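Local structure of alpha-glucosidase (Bacteroides thetaiotaomicron, 5XFM) at residues L198-I201 with G205-L208; M429-G434 with S486-G491; G450-A453 with S457-M460. The protein is a calcium-containing family 97 glycoside hydrolase that acts as both a beta-L-arabinopyranosidase and an alpha-galactosidase. The protein carries 1 engineered substitution. All coordinates share one frame; numbering follows the deposited sequence.

Contact 1 (L198-I201 with G205-L208); sequences LFRI and GWVL
R200 lies across the indole of W206 in a beta hairpin whose arms, strands 197-200 and 206-212, run antiparallel in a large sheet of the N-terminal region, consistent with the beta-sandwich known from this family. The two residues form a non-hydrogen-bonded pair, which puts both side chains on one face of the sheet. Followed outward, the arginine spends its aliphatic length on the ring: CB rests 3.5 Å from W206 CZ3, CG makes a CH-pi contact 4.0 Å from the centroid of the six-membered ring and 13° off its normal, and CD reaches W206 CH2 at 3.5 Å. This path follows from CG standing anti to the backbone N (chi1 177°) with an extended chi2. A bend at chi3 then carries the guanidinium clear, its plane 63° from the indole, and NE forms a salt bridge with D180 while NH1 bonds to G202 O in the turn. L198 joins the same face, its CD1 meeting W206 CE3 obliquely at 4.1 Å. F199 and V207 form the hydrogen-bonded pair between, F199 N donating to V207 O at 2.8 Å and V207 N to F199 O at 2.9 Å. Near the turn, I201 N bonds to G205 O at 2.9 Å, approaching from above the carbonyl plane. On the face of F199 and V207, a methyl pair completes the contact: I201 CD1 lies 3.8 Å from V207 CG2.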
loop_
_atom_site.group_PDB
_atom_site.type_symbol
_atom_site.label_atom_id
_atom_site.label_comp_id
_atom_site.label_asym_id
_atom_site.label_seq_id
_atom_site.Cartn_x
_atom_site.Cartn_y
_atom_site.Cartn_z
ATOM N N LEU A 198 6.579 6.933 8.325
ATOM C CA LEU A 198 7.137 6.236 9.479
ATOM C C LEU A 198 8.059 7.135 10.301
ATOM O O LEU A 198 8.911 7.836 9.768
ATOM C CB LEU A 198 7.893 4.976 9.033
ATOM C CG LEU A 198 8.465 4.114 10.167
ATOM C CD1 LEU A 198 7.355 3.611 11.107
ATOM C CD2 LEU A 198 9.264 2.949 9.630
ATOM N N PHE A 199 7.879 7.096 11.612
ATOM C CA PHE A 199 8.668 7.891 12.534
ATOM C C PHE A 199 9.246 7.011 13.628
ATOM O O PHE A 199 8.559 6.150 14.174
ATOM C CB PHE A 199 7.831 9.002 13.155
ATOM C CG PHE A 199 7.303 10.001 12.166
ATOM C CD1 PHE A 199 6.130 9.756 11.472
ATOM C CD2 PHE A 199 7.957 11.204 11.963
ATOM C CE1 PHE A 199 5.632 10.685 10.573
ATOM C CE2 PHE A 199 7.463 12.135 11.070
ATOM C CZ PHE A 199 6.299 11.874 10.373
ATOM N N ARG A 200 10.528 7.210 13.913
ATOM C CA ARG A 200 11.168 6.559 15.041
ATOM C C ARG A 200 11.280 7.545 16.195
ATOM O O ARG A 200 11.893 8.612 16.062
ATOM C CB ARG A 200 12.543 6.015 14.655
ATOM C CG ARG A 200 13.301 5.391 15.820
ATOM C CD ARG A 200 14.523 4.616 15.348
ATOM N NE ARG A 200 15.611 5.475 14.903
ATOM C CZ ARG A 200 16.484 6.054 15.720
ATOM N NH1 ARG A 200 16.380 5.874 17.034
ATOM N NH2 ARG A 200 17.455 6.818 15.223
ATOM N N ILE A 201 10.656 7.188 17.315
ATOM C CA ILE A 201 10.582 8.061 18.481
ATOM C C ILE A 201 11.778 7.818 19.410
ATOM O O ILE A 201 11.619 7.381 20.551
ATOM C CB ILE A 201 9.263 7.846 19.247
ATOM C CG1 ILE A 201 8.093 7.708 18.259
ATOM C CG2 ILE A 201 9.005 8.994 20.215
ATOM C CD1 ILE A 201 7.845 8.952 17.417
ATOM N N GLY A 205 10.233 3.659 20.646
ATOM C CA GLY A 205 9.404 2.963 19.675
ATOM C C GLY A 205 9.101 3.649 18.349
ATOM O O GLY A 205 9.926 4.377 17.810
ATOM N N TRP A 206 7.918 3.372 17.804
ATOM C CA TRP A 206 7.600 3.740 16.432
ATOM C C TRP A 206 6.177 4.266 16.244
ATOM O O TRP A 206 5.235 3.838 16.924
ATOM C CB TRP A 206 7.813 2.533 15.506
ATOM C CG TRP A 206 9.180 1.911 15.600
ATOM C CD1 TRP A 206 9.608 0.998 16.521
ATOM C CD2 TRP A 206 10.301 2.172 14.744
ATOM N NE1 TRP A 206 10.920 0.667 16.284
ATOM C CE2 TRP A 206 11.368 1.374 15.198
ATOM C CE3 TRP A 206 10.501 2.999 13.630
ATOM C CZ2 TRP A 206 12.623 1.381 14.580
ATOM C CZ3 TRP A 206 11.744 3.002 13.017
ATOM C CH2 TRP A 206 12.789 2.200 13.496
ATOM N N VAL A 207 6.035 5.171 15.281
ATOM C CA VAL A 207 4.739 5.709 14.880
ATOM C C VAL A 207 4.575 5.719 13.349
ATOM O O VAL A 207 5.436 6.205 12.638
ATOM C CB VAL A 207 4.546 7.135 15.407
ATOM C CG1 VAL A 207 3.278 7.750 14.821
ATOM C CG2 VAL A 207 4.508 7.147 16.941
ATOM N N LEU A 208 3.476 5.169 12.846
ATOM C CA LEU A 208 3.141 5.246 11.426
ATOM C C LEU A 208 1.866 6.057 11.203
ATOM O O LEU A 208 0.793 5.689 11.684
ATOM C CB LEU A 208 2.960 3.850 10.844
ATOM C CG LEU A 208 2.674 3.780 9.342
ATOM C CD1 LEU A 208 3.923 4.063 8.495
ATOM C CD2 LEU A 208 2.042 2.443 8.980
#

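Contact 2 (M429-G434 with S486-G491); sequences MVIFHG and SMEFGG
I431 and E488 make the closer-packed half of a small, wholly buried contact between strand 429-432 of the catalytic barrel and the loop that carries E488. The two side chains cross at about a right angle: I431 CG2 touches E488 CG at 4.0 Å, and I431 CD1 lies 4.1 Å from E488 CD. The glutamate chain bends at chi2 (-82°), which lays the carboxylate beside the isoleucine instead of extending it past. The other half is looser. H433 turns the edge of its ring to the acid, with E488 OE1 near the ring plane but still 3.9 Å from H433 NE2, a separation too long for a hydrogen bond, and the ring and carboxylate planes stand 49° apart. The other carboxylate oxygen, E488 OE2, accepts a hydrogen bond from the backbone N of N528. An alanine in place of E488 would probably leave the N528 N-H without its carboxylate mate and open a gap beside I431 CD1 and the histidine edge. Strand 429-432 runs parallel between strands 399-403 and 448-451, with helix 410-425 packed against V430 and F432; the loop of E488 lies across from I431, tied to strand 448-451 by a backbone bond to S451.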
loop_
_atom_site.group_PDB
_atom_site.type_symbol
_atom_site.label_atom_id
_atom_site.label_comp_id
_atom_site.label_asym_id
_atom_site.label_seq_id
_atom_site.Cartn_x
_atom_site.Cartn_y
_atom_site.Cartn_z
ATOM N N MET A 429 -11.661 -7.819 -12.215
ATOM C CA MET A 429 -10.732 -7.355 -11.196
ATOM C C MET A 429 -9.967 -6.140 -11.714
ATOM O O MET A 429 -9.789 -5.974 -12.925
ATOM C CB MET A 429 -9.765 -8.468 -10.788
ATOM C CG MET A 429 -10.430 -9.650 -10.153
ATOM S SD MET A 429 -9.289 -10.992 -9.767
ATOM C CE MET A 429 -9.222 -11.799 -11.373
ATOM N N VAL A 430 -9.505 -5.299 -10.793
ATOM C CA VAL A 430 -8.806 -4.073 -11.164
ATOM C C VAL A 430 -7.478 -3.867 -10.435
ATOM O O VAL A 430 -7.431 -3.868 -9.212
ATOM C CB VAL A 430 -9.690 -2.839 -10.914
ATOM C CG1 VAL A 430 -8.898 -1.564 -11.136
ATOM C CG2 VAL A 430 -10.902 -2.877 -11.816
ATOM N N ILE A 431 -6.406 -3.711 -11.209
ATOM C CA ILE A 431 -5.122 -3.240 -10.695
ATOM C C ILE A 431 -4.942 -1.775 -11.066
ATOM O O ILE A 431 -5.234 -1.394 -12.199
ATOM C CB ILE A 431 -3.931 -4.039 -11.267
ATOM C CG1 ILE A 431 -4.000 -5.510 -10.866
ATOM C CG2 ILE A 431 -2.609 -3.438 -10.811
ATOM C CD1 ILE A 431 -2.938 -6.355 -11.529
ATOM N N PHE A 432 -4.480 -0.949 -10.128
ATOM C CA PHE A 432 -4.132 0.428 -10.469
ATOM C C PHE A 432 -2.624 0.627 -10.555
ATOM O O PHE A 432 -1.866 0.083 -9.753
ATOM C CB PHE A 432 -4.702 1.419 -9.463
ATOM C CG PHE A 432 -6.189 1.520 -9.498
ATOM C CD1 PHE A 432 -6.855 1.699 -10.700
ATOM C CD2 PHE A 432 -6.928 1.448 -8.331
ATOM C CE1 PHE A 432 -8.225 1.795 -10.733
ATOM C CE2 PHE A 432 -8.302 1.544 -8.364
ATOM C CZ PHE A 432 -8.950 1.717 -9.562
ATOM N N HIS A 433 -2.205 1.419 -11.537
ATOM C CA HIS A 433 -0.815 1.838 -11.673
ATOM C C HIS A 433 -0.759 3.341 -11.924
ATOM O O HIS A 433 -1.771 3.952 -12.279
ATOM C CB HIS A 433 -0.122 1.082 -12.808
ATOM C CG HIS A 433 0.571 -0.168 -12.366
ATOM N ND1 HIS A 433 1.927 -0.361 -12.526
ATOM C CD2 HIS A 433 0.100 -1.288 -11.773
ATOM C CE1 HIS A 433 2.261 -1.543 -12.041
ATOM N NE2 HIS A 433 1.169 -2.126 -11.579
ATOM N N GLY A 434 0.419 3.930 -11.734
ATOM C CA GLY A 434 0.616 5.358 -11.932
ATOM C C GLY A 434 -0.381 6.100 -11.086
ATOM O O GLY A 434 -1.039 7.031 -11.549
ATOM N N SER A 486 -2.140 -3.434 -0.415
ATOM C CA SER A 486 -1.576 -4.228 -1.500
ATOM C C SER A 486 -0.624 -3.415 -2.353
ATOM O O SER A 486 -0.925 -2.287 -2.748
ATOM C CB SER A 486 -2.682 -4.807 -2.387
ATOM O OG SER A 486 -3.457 -5.764 -1.701
ATOM N N MET A 487 0.522 -4.014 -2.647
ATOM C CA MET A 487 1.557 -3.374 -3.449
ATOM C C MET A 487 1.923 -4.238 -4.654
ATOM O O MET A 487 2.546 -5.290 -4.504
ATOM C CB MET A 487 2.790 -3.110 -2.589
ATOM C CG MET A 487 3.894 -2.342 -3.269
ATOM S SD MET A 487 5.252 -2.073 -2.118
ATOM C CE MET A 487 5.831 -3.751 -1.865
ATOM N N GLU A 488 1.514 -3.804 -5.841
ATOM C CA GLU A 488 1.781 -4.559 -7.066
ATOM C C GLU A 488 3.166 -4.199 -7.574
ATOM O O GLU A 488 3.325 -3.296 -8.399
ATOM C CB GLU A 488 0.729 -4.266 -8.138
ATOM C CG GLU A 488 -0.050 -5.496 -8.563
ATOM C CD GLU A 488 0.689 -6.345 -9.598
ATOM O OE1 GLU A 488 1.483 -5.788 -10.385
ATOM O OE2 GLU A 488 0.496 -7.579 -9.613
ATOM N N PHE A 489 4.172 -4.899 -7.062
ATOM C CA PHE A 489 5.560 -4.489 -7.246
ATOM C C PHE A 489 6.185 -5.051 -8.526
ATOM O O PHE A 489 7.080 -4.437 -9.107
ATOM C CB PHE A 489 6.388 -4.910 -6.022
ATOM C CG PHE A 489 7.814 -4.440 -6.062
ATOM C CD1 PHE A 489 8.146 -3.156 -5.665
ATOM C CD2 PHE A 489 8.823 -5.285 -6.498
ATOM C CE1 PHE A 489 9.462 -2.716 -5.703
ATOM C CE2 PHE A 489 10.137 -4.854 -6.539
ATOM C CZ PHE A 489 10.457 -3.566 -6.137
ATOM N N GLY A 490 5.715 -6.212 -8.970
ATOM C CA GLY A 490 6.292 -6.863 -10.138
ATOM C C GLY A 490 7.672 -7.445 -9.864
ATOM O O GLY A 490 8.547 -7.453 -10.733
ATOM N N GLY A 491 7.857 -7.940 -8.647
ATOM C CA GLY A 491 9.139 -8.449 -8.196
ATOM C C GLY A 491 9.517 -9.843 -8.666
ATOM O O GLY A 491 8.873 -10.425 -9.544
#

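Contact 3 (G450-A453 with S457-M460); sequences GSEA and SENM. With CA (calcium ion), chain E.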
loop_
_atom_site.group_PDB
_atom_site.type_symbol
_atom_site.label_atom_id
_atom_site.label_comp_id
_atom_site.label_asym_id
_atom_site.label_seq_id
_atom_site.Cartn_x
_atom_site.Cartn_y
_atom_site.Cartn_z
ATOM N N GLY A 450 -5.153 -4.577 -6.049
ATOM C CA GLY A 450 -3.824 -4.030 -5.862
ATOM C C GLY A 450 -3.514 -2.729 -6.572
ATOM O O GLY A 450 -4.201 -2.339 -7.517
ATOM N N SER A 451 -2.447 -2.079 -6.116
ATOM C CA SER A 451 -2.036 -0.769 -6.611
ATOM C C SER A 451 -0.518 -0.683 -6.750
ATOM O O SER A 451 0.222 -1.410 -6.079
ATOM C CB SER A 451 -2.508 0.340 -5.663
ATOM O OG SER A 451 -3.912 0.501 -5.698
ATOM N N GLU A 452 -0.048 0.221 -7.600
ATOM C CA GLU A 452 1.392 0.434 -7.715
ATOM C C GLU A 452 1.808 1.351 -6.554
ATOM O O GLU A 452 2.188 0.867 -5.489
ATOM C CB GLU A 452 1.758 1.021 -9.084
ATOM C CG GLU A 452 3.262 1.050 -9.409
ATOM C CD GLU A 452 3.541 1.706 -10.754
ATOM O OE1 GLU A 452 2.750 2.590 -11.152
ATOM O OE2 GLU A 452 4.542 1.344 -11.415
ATOM N N ALA A 453 1.684 2.662 -6.748
ATOM C CA ALA A 453 1.991 3.660 -5.717
ATOM C C ALA A 453 3.324 3.391 -5.023
ATOM O O ALA A 453 3.438 3.521 -3.806
ATOM C CB ALA A 453 0.870 3.718 -4.688
ATOM N N SER A 457 9.457 -2.576 -9.746
ATOM C CA SER A 457 10.587 -3.268 -10.349
ATOM C C SER A 457 10.971 -2.717 -11.722
ATOM O O SER A 457 12.109 -2.895 -12.167
ATOM C CB SER A 457 10.271 -4.763 -10.444
ATOM O OG SER A 457 9.232 -5.003 -11.378
ATOM N N GLU A 458 10.023 -2.056 -12.389
ATOM C CA GLU A 458 10.281 -1.425 -13.687
ATOM C C GLU A 458 11.473 -0.472 -13.598
ATOM O O GLU A 458 12.269 -0.363 -14.531
ATOM C CB GLU A 458 9.031 -0.681 -14.200
ATOM C CG GLU A 458 8.691 0.609 -13.442
ATOM C CD GLU A 458 7.503 1.370 -14.025
ATOM O OE1 GLU A 458 7.130 1.118 -15.195
ATOM O OE2 GLU A 458 6.948 2.232 -13.305
ATOM N N ASN A 459 11.608 0.198 -12.458
ATOM C CA ASN A 459 12.679 1.161 -12.293
ATOM C C ASN A 459 14.036 0.459 -12.303
ATOM O O ASN A 459 15.017 1.003 -12.812
ATOM C CB ASN A 459 12.471 1.974 -11.012
ATOM C CG ASN A 459 11.208 2.822 -11.062
ATOM O OD1 ASN A 459 10.229 2.549 -10.366
ATOM N ND2 ASN A 459 11.228 3.858 -11.889
ATOM N N MET A 460 14.082 -0.764 -11.782
ATOM C CA MET A 460 15.316 -1.536 -11.828
ATOM C C MET A 460 15.687 -1.840 -13.279
ATOM O O MET A 460 16.864 -1.901 -13.622
ATOM C CB MET A 460 15.192 -2.830 -11.026
ATOM C CG MET A 460 15.024 -2.627 -9.521
ATOM S SD MET A 460 14.730 -4.198 -8.683
ATOM C CE MET A 460 16.096 -5.166 -9.339
HETATM CA CA CA E . 4.539 3.128 -13.049
HETATM O O HOH W 1 5.744 3.409 -15.613
HETATM O O HOH W 2 2.936 4.613 -13.941
HETATM O O HOH W 3 5.838 5.039 -14.013
HETATM O O HOH W 4 3.349 1.510 -14.388
#
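E452 OE1 is gripped from two directions, by the calcium ion at 2.7 Å and by the backbone N of G434, while across the contact E458 holds the same ion. Metal coordination is the whole substance of this meeting, since the two backbones stay well apart. E452 binds in bidentate fashion, its second oxygen, OE2, being the nearer at 2.4 Å from the calcium. E458 binds through one oxygen: its OE2 is 2.6 Å from the ion, whereas its OE1 stands 3.9 Å from it and accepts a hydrogen bond from water 1 at 2.7 Å. That water is itself a calcium ligand, at 2.9 Å the longest of the four water bonds, so metal, carboxylate and water close a small ring that fixes the rotation of the E458 carboxylate. Three further waters and E174 bring the coordination to eight. Between the two acids, E452 OE2 and E458 OE2 approach to 3.2 Å, a gap between acceptors that the shared cation bridges, with the carboxylate planes 48° apart. Both chains are extended beyond CG and reach toward the ion from separate supports; E452 sets out with CG anti to the backbone N (chi1 -169°), E458 with CG between N and the carbonyl carbon (chi1 72°). Such a site is consistent with the active-site calcium of related family 97 glucosidases, and E174 ties it to the N-terminal region. E452 follows the C-terminal end of strand 448-451, beside H433 at the end of the neighbouring strand 429-432, whereas E458 belongs to helix 458-462, which leans on W301 and I302 of helix 300-304 and, through M460, on helix 464-468.

Overall arrangement
Contact 1 stands apart, its centre about 26 Å from that of contact 2 and about 25 Å from that of contact 3, in the antiparallel sheet of the N-terminal region. Contacts 2 and 3 are neighbours, with centres about 7 Å apart; contact 3 is nested in the chain loop that contact 2 closes, and each draws on one of two adjacent parallel strands of the barrel sheet. They also touch, S457 OG bonding to G490 O and H433 packing on E452. Their chemistry follows their place: contact 1 is a buried hairpin held by backbone bonds and ring packing, contact 2 is buried but sparse, and contact 3, only partly buried, relies on carboxylates, metal and water.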